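Local atomic coordinates of catechol 1,2-dioxygenase (Acinetobacter sp., PDB entry 1DMH), a protein that uses a ferric iron to cleave the ring of catechol with molecular oxygen, yielding cis,cis-muconate in the beta-ketoadipate pathway. Residues Y61-L65 with P207-L211. Sequence-based numbering, arbitrary orientation.
Sequences YLNQL and PTQQL. With LIO ([1-pentadecanoyl-2-decanoyl-glycerol-3-yl]phosphonyl choline), chain E.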
loop_
_atom_site.group_PDB
_atom_site.type_symbol
_atom_site.label_atom_id
_atom_site.label_comp_id
_atom_site.label_asym_id
_atom_site.label_seq_id
_atom_site.Cartn_x
_atom_site.Cartn_y
_atom_site.Cartn_z
ATOM N N TYR A 61 0.328 -4.863 6.315
ATOM C CA TYR A 61 -0.146 -5.493 5.099
ATOM C C TYR A 61 0.219 -4.647 3.892
ATOM O O TYR A 61 0.603 -5.164 2.865
ATOM C CB TYR A 61 -1.654 -5.652 5.146
ATOM C CG TYR A 61 -2.212 -6.287 3.906
ATOM C CD1 TYR A 61 -2.149 -7.669 3.721
ATOM C CD2 TYR A 61 -2.734 -5.504 2.884
ATOM C CE1 TYR A 61 -2.599 -8.263 2.523
ATOM C CE2 TYR A 61 -3.186 -6.081 1.678
ATOM C CZ TYR A 61 -3.110 -7.461 1.505
ATOM O OH TYR A 61 -3.510 -8.032 0.316
ATOM N N LEU A 62 0.091 -3.337 4.017
ATOM C CA LEU A 62 0.424 -2.420 2.931
ATOM C C LEU A 62 1.895 -2.495 2.548
ATOM O O LEU A 62 2.235 -2.409 1.361
ATOM C CB LEU A 62 0.078 -1.000 3.349
ATOM C CG LEU A 62 -1.142 -0.409 2.682
ATOM C CD1 LEU A 62 -2.224 -1.466 2.449
ATOM C CD2 LEU A 62 -1.607 0.745 3.535
ATOM N N ASN A 63 2.782 -2.621 3.536
ATOM C CA ASN A 63 4.197 -2.764 3.191
ATOM C C ASN A 63 4.412 -4.082 2.433
ATOM O O ASN A 63 5.114 -4.152 1.429
ATOM C CB ASN A 63 5.097 -2.772 4.436
ATOM C CG ASN A 63 5.470 -1.385 4.893
ATOM O OD1 ASN A 63 5.690 -0.475 4.082
ATOM N ND2 ASN A 63 5.589 -1.217 6.196
ATOM N N GLN A 64 3.785 -5.134 2.936
ATOM C CA GLN A 64 3.919 -6.452 2.338
ATOM C C GLN A 64 3.359 -6.501 0.915
ATOM O O GLN A 64 3.908 -7.170 0.035
ATOM C CB GLN A 64 3.217 -7.445 3.244
ATOM C CG GLN A 64 3.338 -8.846 2.810
ATOM C CD GLN A 64 2.759 -9.796 3.856
ATOM O OE1 GLN A 64 1.620 -9.608 4.328
ATOM N NE2 GLN A 64 3.540 -10.831 4.228
ATOM N N LEU A 65 2.269 -5.772 0.688
ATOM C CA LEU A 65 1.635 -5.725 -0.631
ATOM C C LEU A 65 2.607 -5.116 -1.645
ATOM O O LEU A 65 2.826 -5.676 -2.725
ATOM C CB LEU A 65 0.370 -4.868 -0.590
ATOM C CG LEU A 65 -0.427 -4.767 -1.905
ATOM C CD1 LEU A 65 -0.992 -6.131 -2.316
ATOM C CD2 LEU A 65 -1.557 -3.750 -1.701
ATOM N N PRO A 207 0.520 -11.649 -0.529
ATOM C CA PRO A 207 -0.476 -10.835 0.180
ATOM C C PRO A 207 -1.902 -10.804 -0.441
ATOM O O PRO A 207 -2.897 -10.690 0.276
ATOM C CB PRO A 207 0.194 -9.448 0.223
ATOM C CG PRO A 207 1.120 -9.470 -1.008
ATOM C CD PRO A 207 1.710 -10.836 -0.854
ATOM N N THR A 208 -2.006 -10.899 -1.760
ATOM C CA THR A 208 -3.329 -10.847 -2.372
ATOM C C THR A 208 -4.127 -12.076 -1.930
ATOM O O THR A 208 -5.268 -11.965 -1.472
ATOM C CB THR A 208 -3.251 -10.776 -3.937
ATOM O OG1 THR A 208 -2.545 -9.590 -4.327
ATOM C CG2 THR A 208 -4.646 -10.722 -4.545
ATOM N N GLN A 209 -3.522 -13.250 -2.046
ATOM C CA GLN A 209 -4.227 -14.447 -1.649
ATOM C C GLN A 209 -4.500 -14.446 -0.154
ATOM O O GLN A 209 -5.559 -14.915 0.294
ATOM C CB GLN A 209 -3.437 -15.685 -2.037
ATOM C CG GLN A 209 -4.233 -16.961 -1.819
ATOM C CD GLN A 209 -5.523 -16.956 -2.606
ATOM O OE1 GLN A 209 -6.612 -16.970 -2.032
ATOM N NE2 GLN A 209 -5.410 -16.923 -3.924
ATOM N N GLN A 210 -3.548 -13.949 0.633
ATOM C CA GLN A 210 -3.760 -13.871 2.072
ATOM C C GLN A 210 -5.010 -13.049 2.394
ATOM O O GLN A 210 -5.817 -13.459 3.226
ATOM C CB GLN A 210 -2.559 -13.238 2.767
ATOM C CG GLN A 210 -1.282 -14.034 2.575
ATOM C CD GLN A 210 -1.371 -15.439 3.168
ATOM O OE1 GLN A 210 -0.569 -16.331 2.827
ATOM N NE2 GLN A 210 -2.338 -15.641 4.080
ATOM N N LEU A 211 -5.181 -11.896 1.751
ATOM C CA LEU A 211 -6.360 -11.091 2.018
ATOM C C LEU A 211 -7.624 -11.826 1.520
ATOM O O LEU A 211 -8.629 -11.906 2.246
ATOM C CB LEU A 211 -6.264 -9.730 1.330
ATOM C CG LEU A 211 -6.919 -8.574 2.095
ATOM C CD1 LEU A 211 -7.039 -7.372 1.183
ATOM C CD2 LEU A 211 -8.258 -8.960 2.630
HETATM C C1 LIO E . -5.379 -11.116 10.546
HETATM C C2 LIO E . -5.657 -10.329 9.442
HETATM C C3 LIO E . -6.294 -9.183 9.888
HETATM C C4 LIO E . -3.906 -13.446 13.829
HETATM C C5 LIO E . -3.649 -14.951 14.110
HETATM C C6 LIO E . -2.036 -14.521 15.925
HETATM C C7 LIO E . -3.064 -16.681 15.713
HETATM C C8 LIO E . -4.373 -14.821 16.468
HETATM C C11 LIO E . -7.234 -7.574 11.455
HETATM C C12 LIO E . -7.413 -6.743 10.162
HETATM C C13 LIO E . -7.912 -5.338 10.456
HETATM C C14 LIO E . -7.612 -4.446 9.260
HETATM C C15 LIO E . -7.913 -2.991 9.631
HETATM C C16 LIO E . -7.321 -2.065 8.579
HETATM C C17 LIO E . -7.611 -0.606 8.929
HETATM C C18 LIO E . -7.730 0.216 7.645
HETATM C C19 LIO E . -6.373 0.275 6.952
HETATM C C20 LIO E . -5.774 1.649 7.140
HETATM C C21 LIO E . -4.726 1.879 6.063
HETATM C C22 LIO E . -4.058 3.226 6.329
HETATM C C23 LIO E . -2.870 3.406 5.400
HETATM C C24 LIO E . -2.220 4.753 5.686
HETATM C C25 LIO E . -0.705 4.588 5.691
HETATM C C31 LIO E . -4.477 -9.339 7.263
HETATM C C32 LIO E . -5.699 -8.578 6.706
HETATM C C33 LIO E . -5.329 -7.097 6.493
HETATM C C34 LIO E . -6.416 -6.415 5.658
HETATM C C35 LIO E . -6.178 -4.908 5.605
HETATM C C36 LIO E . -5.884 -4.499 4.167
HETATM C C37 LIO E . -6.411 -3.089 3.895
HETATM C C38 LIO E . -6.093 -2.711 2.443
HETATM C C39 LIO E . -7.387 -2.373 1.698
HETATM C C40 LIO E . -7.055 -1.659 0.384
HETATM N N LIO E . -3.283 -15.230 15.547
HETATM O O2 LIO E . -4.490 -10.127 8.524
HETATM O O3 LIO E . -6.613 -8.905 11.285
HETATM O O11 LIO E . -7.584 -7.161 12.569
HETATM O O31 LIO E . -3.412 -9.292 6.622
HETATM O O1P LIO E . -6.657 -12.379 12.876
HETATM O O2P LIO E . -6.072 -14.560 11.893
HETATM O O3P LIO E . -5.772 -12.513 10.554
HETATM O O4P LIO E . -4.270 -12.973 12.493
HETATM P P LIO E . -5.694 -13.097 11.957
#
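The carbonyl oxygen of Pro207 sits at the edge of the Tyr61 ring, in its plane; Tyr61 CE1 is 3.8 Å from Pro207 CB. Leu211 CB and the phospholipid approach the ring obliquely, lipid C36 lying 3.5 Å from Tyr61 CD2, so protein and acyl chain share this aromatic group. A chi1 of 179° turns the Tyr61 ring away from its own backbone N, and the phenol reaches across to helix 207-214, where Tyr61 OH donates a hydrogen bond of 2.7 Å to Pro207 O. The donor stands above the carbonyl plane, at a C=O...O angle of 106°; Leu211 N reaches Pro207 O from the opposite face, in the helix's own bond (3.0 Å). Here helix 52-67 of the N-terminal helical zipper, which forms the dimer axis, packs on a short helix of the catalytic domain, the N-to-C directions of the two short segments 138° apart. The Pro207 ring fits against the turn of Gln64 and Leu65, Pro207 CG lying 3.8 Å from Leu65 CA, while the aliphatic part of Gln64 borders Pro207 CB. Leu62 CD2 touches the longer acyl chain of the same lipid at C23 (3.5 Å). Leu74 of helix 71-77 packs on Tyr61, Leu65 and Thr208, whose OG1 is hydrogen-bonded to Glu70.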